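Local coordinates for hypothetical protein (Mus musculus, PDB 1VKB) that probably acts as a gamma-glutamylamine cyclotransferase, releasing 5-oxoproline from gamma-glutamylamines, at residues A[48-52]-A[105-109]; A[72-76]-A[141-145]; A[18-22]-A[62-66]; A[14-19]-A[122-127]. All coordinates share one frame; numbering follows the deposited sequence.

Contact 1 of 4, residues A[48-52]-A[105-109]; sequences TVESF and LQVQV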
loop_
_atom_site.group_PDB
_atom_site.type_symbol
_atom_site.label_atom_id
_atom_site.label_comp_id
_atom_site.label_asym_id
_atom_site.label_seq_id
_atom_site.Cartn_x
_atom_site.Cartn_y
_atom_site.Cartn_z
ATOM N N THR A 48 1.855 -10.408 -0.234
ATOM C CA THR A 48 0.724 -10.829 0.569
ATOM C C THR A 48 0.605 -12.329 0.477
ATOM O O THR A 48 0.891 -12.922 -0.572
ATOM C CB THR A 48 -0.565 -10.130 0.116
ATOM O OG1 THR A 48 -0.817 -10.328 -1.294
ATOM C CG2 THR A 48 -0.408 -8.663 0.317
ATOM N N VAL A 49 0.251 -12.971 1.571
ATOM C CA VAL A 49 0.014 -14.422 1.537
ATOM C C VAL A 49 -1.248 -14.739 0.753
ATOM O O VAL A 49 -1.248 -15.626 -0.100
ATOM C CB VAL A 49 -0.011 -15.033 2.970
ATOM C CG1 VAL A 49 -0.543 -16.440 2.952
ATOM C CG2 VAL A 49 1.408 -14.959 3.594
ATOM N N GLU A 50 -2.317 -14.016 1.041
ATOM C CA GLU A 50 -3.546 -14.079 0.263
ATOM C C GLU A 50 -3.405 -13.268 -1.025
ATOM O O GLU A 50 -2.621 -12.320 -1.089
ATOM C CB GLU A 50 -4.724 -13.573 1.089
ATOM C CG GLU A 50 -6.063 -13.646 0.353
ATOM C CD GLU A 50 -6.473 -15.053 -0.094
ATOM O OE1 GLU A 50 -6.012 -15.545 -1.183
ATOM O OE2 GLU A 50 -7.313 -15.644 0.647
ATOM N N SER A 51 -4.135 -13.665 -2.067
ATOM C CA SER A 51 -4.136 -12.865 -3.318
ATOM C C SER A 51 -5.199 -11.778 -3.226
ATOM O O SER A 51 -6.285 -12.005 -2.667
ATOM C CB SER A 51 -4.327 -13.744 -4.533
ATOM O OG SER A 51 -5.530 -14.423 -4.441
ATOM N N PHE A 52 -4.922 -10.618 -3.814
ATOM C CA PHE A 52 -5.909 -9.531 -3.914
ATOM C C PHE A 52 -5.729 -8.876 -5.275
ATOM O O PHE A 52 -4.593 -8.843 -5.759
ATOM C CB PHE A 52 -5.619 -8.446 -2.872
ATOM C CG PHE A 52 -5.731 -8.924 -1.467
ATOM C CD1 PHE A 52 -6.950 -8.915 -0.832
ATOM C CD2 PHE A 52 -4.623 -9.435 -0.804
ATOM C CE1 PHE A 52 -7.083 -9.383 0.464
ATOM C CE2 PHE A 52 -4.740 -9.894 0.495
ATOM C CZ PHE A 52 -5.973 -9.871 1.138
ATOM N N LEU A 105 -3.034 -7.853 7.474
ATOM C CA LEU A 105 -2.884 -9.002 6.599
ATOM C C LEU A 105 -1.555 -9.716 6.861
ATOM O O LEU A 105 -0.592 -9.110 7.308
ATOM C CB LEU A 105 -2.894 -8.559 5.120
ATOM C CG LEU A 105 -4.082 -7.840 4.494
ATOM C CD1 LEU A 105 -3.738 -7.505 3.015
ATOM C CD2 LEU A 105 -5.339 -8.724 4.601
ATOM N N GLN A 106 -1.508 -11.001 6.540
ATOM C CA GLN A 106 -0.274 -11.773 6.626
ATOM C C GLN A 106 0.547 -11.523 5.375
ATOM O O GLN A 106 0.045 -11.666 4.256
ATOM C CB GLN A 106 -0.564 -13.262 6.726
ATOM C CG GLN A 106 0.629 -14.101 6.980
ATOM C CD GLN A 106 0.268 -15.591 7.020
ATOM O OE1 GLN A 106 -0.875 -15.971 6.722
ATOM N NE2 GLN A 106 1.235 -16.431 7.365
ATOM N N VAL A 107 1.837 -11.237 5.593
ATOM C CA VAL A 107 2.799 -10.914 4.526
ATOM C C VAL A 107 3.965 -11.895 4.588
ATOM O O VAL A 107 4.587 -12.106 5.623
ATOM C CB VAL A 107 3.294 -9.456 4.630
ATOM C CG1 VAL A 107 4.408 -9.168 3.646
ATOM C CG2 VAL A 107 2.120 -8.455 4.477
ATOM N N GLN A 108 4.168 -12.594 3.495
ATOM C CA GLN A 108 5.314 -13.460 3.346
ATOM C C GLN A 108 6.581 -12.571 3.188
ATOM O O GLN A 108 6.634 -11.639 2.341
ATOM C CB GLN A 108 5.117 -14.360 2.130
ATOM C CG GLN A 108 6.317 -15.270 1.860
ATOM C CD GLN A 108 6.228 -16.011 0.536
ATOM O OE1 GLN A 108 5.450 -15.651 -0.357
ATOM N NE2 GLN A 108 7.040 -17.052 0.407
ATOM N N VAL A 109 7.598 -12.865 3.992
ATOM C CA VAL A 109 8.844 -12.107 3.971
ATOM C C VAL A 109 9.721 -12.629 2.829
ATOM O O VAL A 109 10.037 -13.826 2.772
ATOM C CB VAL A 109 9.561 -12.237 5.299
ATOM C CG1 VAL A 109 10.947 -11.574 5.246
ATOM C CG2 VAL A 109 8.685 -11.650 6.413
HETATM O O HOH W 1 2.698 -15.041 -0.977
HETATM O O HOH W 2 -2.410 -11.817 2.989
#
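Thr-48 and Val-107 form an antiparallel, non-hydrogen-bonded pair, CA to CA 4.5 Å, where strand 40-48 runs out against strand 101-109 in the mixed sheet of the gamma-glutamyl cyclotransferase-like fold. One residue further on, Val-49 N donates to Gln-106 O at 3.0 Å. The bond is almost straight at the hydrogen (173°), although the donor lies 26° off the carbonyl plane. The same oxygen receives a proton from water 2, which in turn accepts from Glu-50 N, so two donors hold it where the chain leaves the sheet.

The tight part lies on the buried side. Phe-52 and Leu-105 approach from opposite directions, and both methyls of the leucine come obliquely from one side onto the far end of the ring: CD1 meets Phe-52 CE2 at 3.6 Å, while CD2 meets Phe-52 CZ at 3.7 Å. Val-107 and Thr-48 are buried beside them, both touching Phe-17 of strand 14-18.

The solvent side is looser. Here Val-49 CG2, beside its own backbone N (chi1 of CG1 168°), rests on the extended chain of Gln-106, 3.6 Å from Gln-106 CG, and the Gln-106 amide reaches past it to Ser-121. Gln-108 adds a bridge through water 1, which donates to Thr-48 O at 2.8 Å and to Gln-108 OE1 at 2.9 Å.

Contact 2 of 4, residues A[72-76]-A[141-145]; sequences GHCVT and YHESY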
loop_
_atom_site.group_PDB
_atom_site.type_symbol
_atom_site.label_atom_id
_atom_site.label_comp_id
_atom_site.label_asym_id
_atom_site.label_seq_id
_atom_site.Cartn_x
_atom_site.Cartn_y
_atom_site.Cartn_z
ATOM N N GLY A 72 -7.197 -12.147 -8.059
ATOM C CA GLY A 72 -5.949 -11.475 -8.448
ATOM C C GLY A 72 -4.692 -12.251 -8.044
ATOM O O GLY A 72 -4.636 -13.429 -8.225
ATOM N N HIS A 73 -3.689 -11.576 -7.487
ATOM C CA HIS A 73 -2.366 -12.152 -7.247
ATOM C C HIS A 73 -1.833 -11.801 -5.880
ATOM O O HIS A 73 -2.330 -10.892 -5.233
ATOM C CB HIS A 73 -1.410 -11.607 -8.293
ATOM C CG HIS A 73 -1.948 -11.733 -9.672
ATOM N ND1 HIS A 73 -1.862 -12.903 -10.395
ATOM C CD2 HIS A 73 -2.670 -10.869 -10.429
ATOM C CE1 HIS A 73 -2.473 -12.743 -11.558
ATOM N NE2 HIS A 73 -2.982 -11.523 -11.600
ATOM N N CYS A 74 -0.797 -12.499 -5.436
ATOM C CA CYS A 74 -0.112 -12.054 -4.252
ATOM C C CYS A 74 0.581 -10.769 -4.690
ATOM O O CYS A 74 1.118 -10.696 -5.815
ATOM C CB CYS A 74 0.858 -13.109 -3.716
ATOM S SG CYS A 74 2.562 -13.036 -4.274
ATOM N N VAL A 75 0.473 -9.737 -3.878
ATOM C CA VAL A 75 0.955 -8.388 -4.231
ATOM C C VAL A 75 2.250 -8.102 -3.465
ATOM O O VAL A 75 2.316 -8.328 -2.260
ATOM C CB VAL A 75 -0.115 -7.346 -3.949
ATOM C CG1 VAL A 75 0.419 -5.924 -4.044
ATOM C CG2 VAL A 75 -1.274 -7.509 -4.958
ATOM N N THR A 76 3.273 -7.619 -4.169
ATOM C CA THR A 76 4.578 -7.357 -3.573
ATOM C C THR A 76 4.604 -5.950 -2.989
ATOM O O THR A 76 3.854 -5.049 -3.409
ATOM C CB THR A 76 5.742 -7.523 -4.629
ATOM O OG1 THR A 76 5.603 -6.564 -5.677
ATOM C CG2 THR A 76 5.681 -8.848 -5.328
ATOM N N TYR A 141 -5.115 -6.584 -13.194
ATOM C CA TYR A 141 -4.687 -6.895 -11.823
ATOM C C TYR A 141 -3.207 -7.119 -11.758
ATOM O O TYR A 141 -2.688 -8.040 -12.377
ATOM C CB TYR A 141 -5.390 -8.136 -11.270
ATOM C CG TYR A 141 -6.902 -8.052 -11.146
ATOM C CD1 TYR A 141 -7.608 -6.853 -11.283
ATOM C CD2 TYR A 141 -7.637 -9.199 -10.890
ATOM C CE1 TYR A 141 -9.003 -6.831 -11.155
ATOM C CE2 TYR A 141 -9.026 -9.172 -10.766
ATOM C CZ TYR A 141 -9.698 -7.997 -10.880
ATOM O OH TYR A 141 -11.086 -7.996 -10.796
ATOM N N HIS A 142 -2.543 -6.253 -10.998
ATOM C CA HIS A 142 -1.094 -6.159 -10.953
ATOM C C HIS A 142 -0.517 -6.977 -9.836
ATOM O O HIS A 142 -1.094 -7.085 -8.757
ATOM C CB HIS A 142 -0.691 -4.697 -10.725
ATOM C CG HIS A 142 -0.906 -3.820 -11.920
ATOM N ND1 HIS A 142 0.039 -3.670 -12.901
ATOM C CD2 HIS A 142 -1.988 -3.131 -12.331
ATOM C CE1 HIS A 142 -0.440 -2.886 -13.852
ATOM N NE2 HIS A 142 -1.677 -2.560 -13.539
ATOM N N GLU A 143 0.668 -7.508 -10.070
ATOM C CA GLU A 143 1.434 -8.151 -8.994
ATOM C C GLU A 143 2.184 -7.095 -8.193
ATOM O O GLU A 143 2.423 -7.249 -6.982
ATOM C CB GLU A 143 2.403 -9.169 -9.586
ATOM C CG GLU A 143 1.670 -10.382 -10.153
ATOM C CD GLU A 143 2.581 -11.338 -10.929
ATOM O OE1 GLU A 143 3.803 -11.106 -10.980
ATOM O OE2 GLU A 143 2.034 -12.310 -11.487
ATOM N N SER A 144 2.596 -6.028 -8.872
ATOM C CA SER A 144 3.336 -4.955 -8.230
ATOM C C SER A 144 2.995 -3.629 -8.883
ATOM O O SER A 144 2.586 -3.591 -10.059
ATOM C CB SER A 144 4.846 -5.197 -8.245
ATOM O OG SER A 144 5.405 -5.144 -9.520
ATOM N N TYR A 145 3.232 -2.556 -8.132
ATOM C CA TYR A 145 2.979 -1.192 -8.601
ATOM C C TYR A 145 4.265 -0.404 -8.877
ATOM O O TYR A 145 5.162 -0.321 -8.024
ATOM C CB TYR A 145 2.192 -0.419 -7.557
ATOM C CG TYR A 145 2.003 1.041 -7.920
ATOM C CD1 TYR A 145 1.131 1.418 -8.900
ATOM C CD2 TYR A 145 2.740 2.048 -7.263
ATOM C CE1 TYR A 145 0.973 2.816 -9.263
ATOM C CE2 TYR A 145 2.574 3.374 -7.573
ATOM C CZ TYR A 145 1.713 3.761 -8.579
ATOM O OH TYR A 145 1.573 5.091 -8.865
HETATM O O HOH W 3 -3.533 -8.274 -8.271
HETATM O O HOH W 4 3.744 -3.089 -5.315
#
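The loop 72-76, which carries Cys-74 of the disulfide to Cys-47 and leads into strand 76-82, runs alongside the irregular segment 141-145, their touching parts pointing only 7° apart and Thr-76 meeting Glu-143 backbone to backbone. Thr-76 N donates to Glu-143 O at 3.0 Å, lying nearly along the C=O axis. Val-75 CA presents its hydrogen to the same oxygen at 3.3 Å, so a single carbonyl is held by a classical bond and a CA-H...O contact.

Further back in the loop, His-73 and Glu-143 carry the side-chain packing. With CG beside the backbone N (chi1 -50°), the His-73 ring turns over segment 141-145: His-73 CD2 comes within 3.4 Å of Tyr-141 O, and His-73 CB packs on Glu-143 CG at 3.8 Å. The imidazole and carboxylate planes stand 66° apart, and His-73 ND1 stays 4.1 Å from Glu-143 OE2, too far for a salt bridge.

In this gamma-glutamyl cyclotransferase-like fold the contact fastens the chain that follows strand 121-129 against the approach to strand 76-82, at the protein surface. With an alanine here in place of His-73 the imidazole would be gone from beside Tyr-141 O and Glu-143 CG, which would probably open a gap between the segments, with only CB left against the glutamate. Gly-72, at positive phi, brings its CA to 3.7 Å from Tyr-141 CD2. At the far end, water 4 donates to Thr-76 O at 2.7 Å and accepts from Tyr-145 N.

Contact 3 of 4, residues A[18-22]-A[62-66]; sequences VYGTL and IPWLL. With FMT (formic acid), chain C.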
loop_
_atom_site.group_PDB
_atom_site.type_symbol
_atom_site.label_atom_id
_atom_site.label_comp_id
_atom_site.label_asym_id
_atom_site.label_seq_id
_atom_site.Cartn_x
_atom_site.Cartn_y
_atom_site.Cartn_z
ATOM N N VAL A 18 3.341 -1.563 2.528
ATOM C CA VAL A 18 2.990 -0.608 1.484
ATOM C C VAL A 18 3.316 -1.187 0.112
ATOM O O VAL A 18 4.370 -1.802 -0.115
ATOM C CB VAL A 18 3.614 0.781 1.714
ATOM C CG1 VAL A 18 3.083 1.353 3.033
ATOM C CG2 VAL A 18 5.105 0.783 1.668
ATOM N N TYR A 19 2.365 -1.016 -0.786
ATOM C CA TYR A 19 2.427 -1.614 -2.127
ATOM C C TYR A 19 2.367 -0.559 -3.218
ATOM O O TYR A 19 2.604 -0.882 -4.367
ATOM C CB TYR A 19 1.267 -2.601 -2.327
ATOM C CG TYR A 19 -0.076 -1.957 -2.121
ATOM C CD1 TYR A 19 -0.706 -1.266 -3.150
ATOM C CD2 TYR A 19 -0.715 -2.043 -0.887
ATOM C CE1 TYR A 19 -1.907 -0.642 -2.932
ATOM C CE2 TYR A 19 -1.885 -1.413 -0.661
ATOM C CZ TYR A 19 -2.495 -0.710 -1.707
ATOM O OH TYR A 19 -3.713 -0.090 -1.522
ATOM N N GLY A 20 1.989 0.676 -2.868
ATOM C CA GLY A 20 1.708 1.671 -3.860
ATOM C C GLY A 20 2.660 2.832 -3.863
ATOM O O GLY A 20 3.900 2.699 -3.946
ATOM N N THR A 21 2.061 4.023 -3.882
ATOM C CA THR A 21 2.854 5.274 -4.037
ATOM C C THR A 21 3.748 5.544 -2.836
ATOM O O THR A 21 4.622 6.414 -2.892
ATOM C CB THR A 21 1.972 6.508 -4.282
ATOM O OG1 THR A 21 1.202 6.813 -3.111
ATOM C CG2 THR A 21 0.991 6.268 -5.373
ATOM N N LEU A 22 3.489 4.841 -1.737
ATOM C CA LEU A 22 4.308 4.948 -0.517
ATOM C C LEU A 22 5.631 4.194 -0.510
ATOM O O LEU A 22 6.482 4.469 0.338
ATOM C CB LEU A 22 3.498 4.593 0.739
ATOM C CG LEU A 22 2.321 5.521 1.035
ATOM C CD1 LEU A 22 1.457 4.915 2.141
ATOM C CD2 LEU A 22 2.754 6.890 1.429
ATOM N N ILE A 62 -4.277 6.212 -9.113
ATOM C CA ILE A 62 -3.901 5.716 -7.778
ATOM C C ILE A 62 -3.911 4.187 -7.771
ATOM O O ILE A 62 -4.780 3.560 -8.391
ATOM C CB ILE A 62 -4.888 6.281 -6.759
ATOM C CG1 ILE A 62 -4.499 7.749 -6.504
ATOM C CG2 ILE A 62 -4.800 5.562 -5.458
ATOM C CD1 ILE A 62 -5.591 8.524 -5.767
ATOM N N PRO A 63 -2.951 3.576 -7.105
ATOM C CA PRO A 63 -3.030 2.155 -6.883
ATOM C C PRO A 63 -3.940 1.791 -5.714
ATOM O O PRO A 63 -3.856 2.378 -4.616
ATOM C CB PRO A 63 -1.595 1.775 -6.564
ATOM C CG PRO A 63 -1.045 2.975 -5.810
ATOM C CD PRO A 63 -1.709 4.143 -6.548
ATOM N N TRP A 64 -4.771 0.787 -5.940
ATOM C CA TRP A 64 -5.727 0.323 -4.941
ATOM C C TRP A 64 -5.674 -1.165 -4.816
ATOM O O TRP A 64 -5.897 -1.879 -5.802
ATOM C CB TRP A 64 -7.158 0.706 -5.331
ATOM C CG TRP A 64 -7.378 2.126 -5.816
ATOM C CD1 TRP A 64 -7.203 2.600 -7.065
ATOM C CD2 TRP A 64 -7.937 3.224 -5.046
ATOM N NE1 TRP A 64 -7.583 3.931 -7.136
ATOM C CE2 TRP A 64 -8.031 4.330 -5.905
ATOM C CE3 TRP A 64 -8.333 3.379 -3.722
ATOM C CZ2 TRP A 64 -8.505 5.577 -5.473
ATOM C CZ3 TRP A 64 -8.806 4.617 -3.303
ATOM C CH2 TRP A 64 -8.889 5.686 -4.180
ATOM N N LEU A 65 -5.447 -1.646 -3.593
ATOM C CA LEU A 65 -5.535 -3.059 -3.288
ATOM C C LEU A 65 -6.978 -3.350 -2.847
ATOM O O LEU A 65 -7.426 -2.929 -1.749
ATOM C CB LEU A 65 -4.521 -3.449 -2.204
ATOM C CG LEU A 65 -4.259 -4.946 -2.054
ATOM C CD1 LEU A 65 -3.596 -5.484 -3.328
ATOM C CD2 LEU A 65 -3.347 -5.183 -0.868
ATOM N N LEU A 66 -7.728 -3.992 -3.753
ATOM C CA LEU A 66 -9.152 -4.203 -3.551
ATOM C C LEU A 66 -9.338 -5.338 -2.562
ATOM O O LEU A 66 -8.692 -6.374 -2.677
ATOM C CB LEU A 66 -9.876 -4.478 -4.844
ATOM C CG LEU A 66 -9.609 -3.581 -6.016
ATOM C CD1 LEU A 66 -10.494 -3.971 -7.198
ATOM C CD2 LEU A 66 -9.795 -2.137 -5.597
HETATM C C FMT C . 0.283 2.092 -0.300
HETATM O O1 FMT C . 0.467 0.945 0.163
HETATM O O2 FMT C . 1.070 2.809 -0.970
#
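Gly-20 passes Pro-63 with 5.6 Å between their CA atoms, and no backbone-to-backbone hydrogen bond joins the loop 18-22 to strand 62-66. The close approach depends on the glycine: Gly-20 CA lies 3.6 Å from Pro-63 CG, and a beta carbon there would collide with that atom. Thr-21 crosses the proline ring at about a right angle, its CG2 3.6 Å from Pro-63 CD.

Tyr-19 carries the rest. Its CG sits between the backbone N and the carbonyl carbon (chi1 57°), which turns the ring back toward strand 62-66 and places it between two unlike partners. Leu-65 CB covers one face in a CH-pi contact, 3.9 Å from the ring centroid and 29° off the normal. Over the opposite face lies formate O1, 3.3 Å above the ring plane and offset toward the rim. At the end of the ring the hydroxyl oxygen accepts from Leu-65 N at 3.1 Å while donating to Tyr-127 O, and so ties strands 62-66 and 121-129 together. A phenylalanine here would probably leave the buried Leu-65 N and Tyr-127 O without their common mate.

The formate is gripped from the loop backbone: Tyr-19 N binds O1 at 2.9 Å, Leu-22 N binds O2 at 3.3 Å, and Gly-20 N adds a weak bond to O2. Although it probably came from the crystallisation liquor, it occupies an anion-accepting turn built by the Tyr-Gly-Thr-Leu sequence, the glycine-containing loop that in gamma-glutamyl cyclotransferase relatives lines the substrate pocket.

Contact 4 of 4, residues A[14-19]-A[122-127]; sequences AHIFVY and VQCFVY. With FMT (formic acid), chain C.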
loop_
_atom_site.group_PDB
_atom_site.type_symbol
_atom_site.label_atom_id
_atom_site.label_comp_id
_atom_site.label_asym_id
_atom_site.label_seq_id
_atom_site.Cartn_x
_atom_site.Cartn_y
_atom_site.Cartn_z
ATOM N N ALA A 14 4.262 -0.552 15.105
ATOM C CA ALA A 14 3.401 -1.398 14.288
ATOM C C ALA A 14 4.000 -1.643 12.929
ATOM O O ALA A 14 4.489 -0.703 12.283
ATOM C CB ALA A 14 2.065 -0.729 14.096
ATOM N N HIS A 15 3.883 -2.874 12.445
ATOM C CA HIS A 15 4.299 -3.198 11.102
ATOM C C HIS A 15 3.228 -2.827 10.095
ATOM O O HIS A 15 2.054 -3.099 10.327
ATOM C CB HIS A 15 4.625 -4.681 10.965
ATOM C CG HIS A 15 5.948 -5.065 11.581
ATOM N ND1 HIS A 15 6.090 -6.114 12.463
ATOM C CD2 HIS A 15 7.176 -4.511 11.462
ATOM C CE1 HIS A 15 7.356 -6.202 12.850
ATOM N NE2 HIS A 15 8.035 -5.232 12.261
ATOM N N ILE A 16 3.654 -2.185 9.010
ATOM C CA ILE A 16 2.814 -1.914 7.868
ATOM C C ILE A 16 3.457 -2.441 6.615
ATOM O O ILE A 16 4.687 -2.616 6.551
ATOM C CB ILE A 16 2.492 -0.400 7.712
ATOM C CG1 ILE A 16 3.722 0.444 7.271
ATOM C CG2 ILE A 16 1.858 0.200 9.004
ATOM C CD1 ILE A 16 3.290 1.821 6.890
ATOM N N PHE A 17 2.623 -2.679 5.612
ATOM C CA PHE A 17 3.063 -3.146 4.313
ATOM C C PHE A 17 2.461 -2.198 3.281
ATOM O O PHE A 17 1.262 -2.029 3.228
ATOM C CB PHE A 17 2.567 -4.553 4.109
ATOM C CG PHE A 17 2.793 -5.122 2.734
ATOM C CD1 PHE A 17 4.004 -5.694 2.387
ATOM C CD2 PHE A 17 1.756 -5.168 1.833
ATOM C CE1 PHE A 17 4.164 -6.277 1.122
ATOM C CE2 PHE A 17 1.932 -5.746 0.588
ATOM C CZ PHE A 17 3.108 -6.304 0.257
ATOM N N VAL A 18 3.341 -1.563 2.528
ATOM C CA VAL A 18 2.990 -0.608 1.484
ATOM C C VAL A 18 3.316 -1.187 0.112
ATOM O O VAL A 18 4.370 -1.802 -0.115
ATOM C CB VAL A 18 3.614 0.781 1.714
ATOM C CG1 VAL A 18 3.083 1.353 3.033
ATOM C CG2 VAL A 18 5.105 0.783 1.668
ATOM N N TYR A 19 2.365 -1.016 -0.786
ATOM C CA TYR A 19 2.427 -1.614 -2.127
ATOM C C TYR A 19 2.367 -0.559 -3.218
ATOM O O TYR A 19 2.604 -0.882 -4.367
ATOM C CB TYR A 19 1.267 -2.601 -2.327
ATOM C CG TYR A 19 -0.076 -1.957 -2.121
ATOM C CD1 TYR A 19 -0.706 -1.266 -3.150
ATOM C CD2 TYR A 19 -0.715 -2.043 -0.887
ATOM C CE1 TYR A 19 -1.907 -0.642 -2.932
ATOM C CE2 TYR A 19 -1.885 -1.413 -0.661
ATOM C CZ TYR A 19 -2.495 -0.710 -1.707
ATOM O OH TYR A 19 -3.713 -0.090 -1.522
ATOM N N VAL A 122 4.898 -12.057 8.378
ATOM C CA VAL A 122 4.690 -11.063 9.411
ATOM C C VAL A 122 3.305 -10.472 9.220
ATOM O O VAL A 122 2.883 -10.254 8.099
ATOM C CB VAL A 122 5.773 -9.977 9.337
ATOM C CG1 VAL A 122 5.807 -9.346 8.039
ATOM C CG2 VAL A 122 5.560 -8.894 10.423
ATOM N N GLN A 123 2.608 -10.201 10.317
ATOM C CA GLN A 123 1.313 -9.509 10.189
ATOM C C GLN A 123 1.569 -8.017 10.057
ATOM O O GLN A 123 2.282 -7.428 10.874
ATOM C CB GLN A 123 0.411 -9.741 11.414
ATOM C CG GLN A 123 -1.055 -9.367 11.148
ATOM C CD GLN A 123 -1.829 -10.513 10.449
ATOM O OE1 GLN A 123 -1.267 -11.562 10.191
ATOM N NE2 GLN A 123 -3.108 -10.300 10.187
ATOM N N CYS A 124 0.930 -7.369 9.069
ATOM C CA CYS A 124 1.147 -5.969 8.784
ATOM C C CYS A 124 -0.196 -5.308 8.515
ATOM O O CYS A 124 -1.066 -5.926 7.921
ATOM C CB CYS A 124 1.932 -5.813 7.493
ATOM S SG CYS A 124 3.604 -6.488 7.509
ATOM N N PHE A 125 -0.341 -4.069 8.927
ATOM C CA PHE A 125 -1.421 -3.259 8.451
ATOM C C PHE A 125 -1.183 -2.922 6.945
ATOM O O PHE A 125 -0.073 -2.563 6.509
ATOM C CB PHE A 125 -1.549 -1.957 9.222
ATOM C CG PHE A 125 -2.052 -2.122 10.636
ATOM C CD1 PHE A 125 -3.221 -2.811 10.920
ATOM C CD2 PHE A 125 -1.320 -1.584 11.699
ATOM C CE1 PHE A 125 -3.637 -2.984 12.253
ATOM C CE2 PHE A 125 -1.774 -1.755 13.013
ATOM C CZ PHE A 125 -2.911 -2.447 13.268
ATOM N N VAL A 126 -2.272 -2.940 6.197
ATOM C CA VAL A 126 -2.244 -2.620 4.760
ATOM C C VAL A 126 -3.462 -1.755 4.474
ATOM O O VAL A 126 -4.524 -1.986 5.077
ATOM C CB VAL A 126 -2.350 -3.915 3.907
ATOM C CG1 VAL A 126 -2.235 -3.577 2.412
ATOM C CG2 VAL A 126 -1.252 -4.896 4.280
ATOM N N TYR A 127 -3.300 -0.742 3.625
ATOM C CA TYR A 127 -4.432 0.099 3.193
ATOM C C TYR A 127 -5.150 -0.609 2.024
ATOM O O TYR A 127 -4.627 -0.651 0.920
ATOM C CB TYR A 127 -3.944 1.518 2.844
ATOM C CG TYR A 127 -3.472 2.206 4.105
ATOM C CD1 TYR A 127 -4.407 2.674 5.042
ATOM C CD2 TYR A 127 -2.115 2.326 4.408
ATOM C CE1 TYR A 127 -3.998 3.255 6.230
ATOM C CE2 TYR A 127 -1.687 2.874 5.654
ATOM C CZ TYR A 127 -2.632 3.356 6.519
ATOM O OH TYR A 127 -2.247 3.908 7.710
HETATM C C FMT C . 0.283 2.092 -0.300
HETATM O O1 FMT C . 0.467 0.945 0.163
HETATM O O2 FMT C . 1.070 2.809 -0.970
HETATM O O HOH W 5 3.849 -7.796 13.098
HETATM O O HOH W 6 -0.719 -0.207 2.424
#
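Phe-17 and Val-126 lie side by side and point the same way, Phe-17 CB 3.8 Å from Val-126 CG2, with Cys-124 CB against that same Phe-17 carbon. The phenylalanine CG is anti to its backbone N (chi1 173°), which carries the ring onward past the valine. Ile-16 and Phe-125 instead cross at about a right angle, CG2 of the isoleucine meeting CB of the phenylalanine at 4.0 Å. His-15 crosses Val-122 equally steeply: its ND1 is 3.5 Å from Val-122 CG2, and water 5, in the imidazole plane, links ND1 to Gln-123 O.

Between these pairs the backbones join in a single bridge, the strand directions 58° apart. Phe-125 N donates to His-15 O at 2.9 Å, and Phe-125 O accepts from Phe-17 N at 2.8 Å. Further along, Tyr-127 O lies at the edge of the Tyr-19 ring, in its plane, and Val-126 CG1 meets the same ring's edge, 3.8 Å from Tyr-19 CE2. Water 6 accepts from Tyr-127 N and donates to Phe-17 O and formate O1.

Ile-16 and Phe-125 both pack on Leu-87 of helix 84-93, while Phe-17 touches Val-107 of strand 101-109, the neighbour of strand 121-129; strand 14-18 itself pairs with strand 76-82.

Contacts 3 and 4 share Val-18 and Tyr-19 and both touch the formate, so the ring of Tyr-19 joins the probable substrate pocket to strands 62-66 and 121-129; Leu-65 CD2 and Val-126 CG1 meet at 3.8 Å between them. Contact 4 reaches contact 1 through neighbouring strands, Val-107 O lying 2.8 Å from Val-122 N. Contacts 1 and 2, centres about 10 Å apart, are joined by two probable backbone hydrogen bonds, Thr-48 N to Val-75 O at 2.9 Å and Phe-52 N to His-73 O at 3.0 Å. Contact 2 then borders contact 3, where Val-75 CG2 packs 3.5 Å from Leu-65 CD1 and Tyr-145 lies against Pro-63 and the Tyr-19 carbonyl.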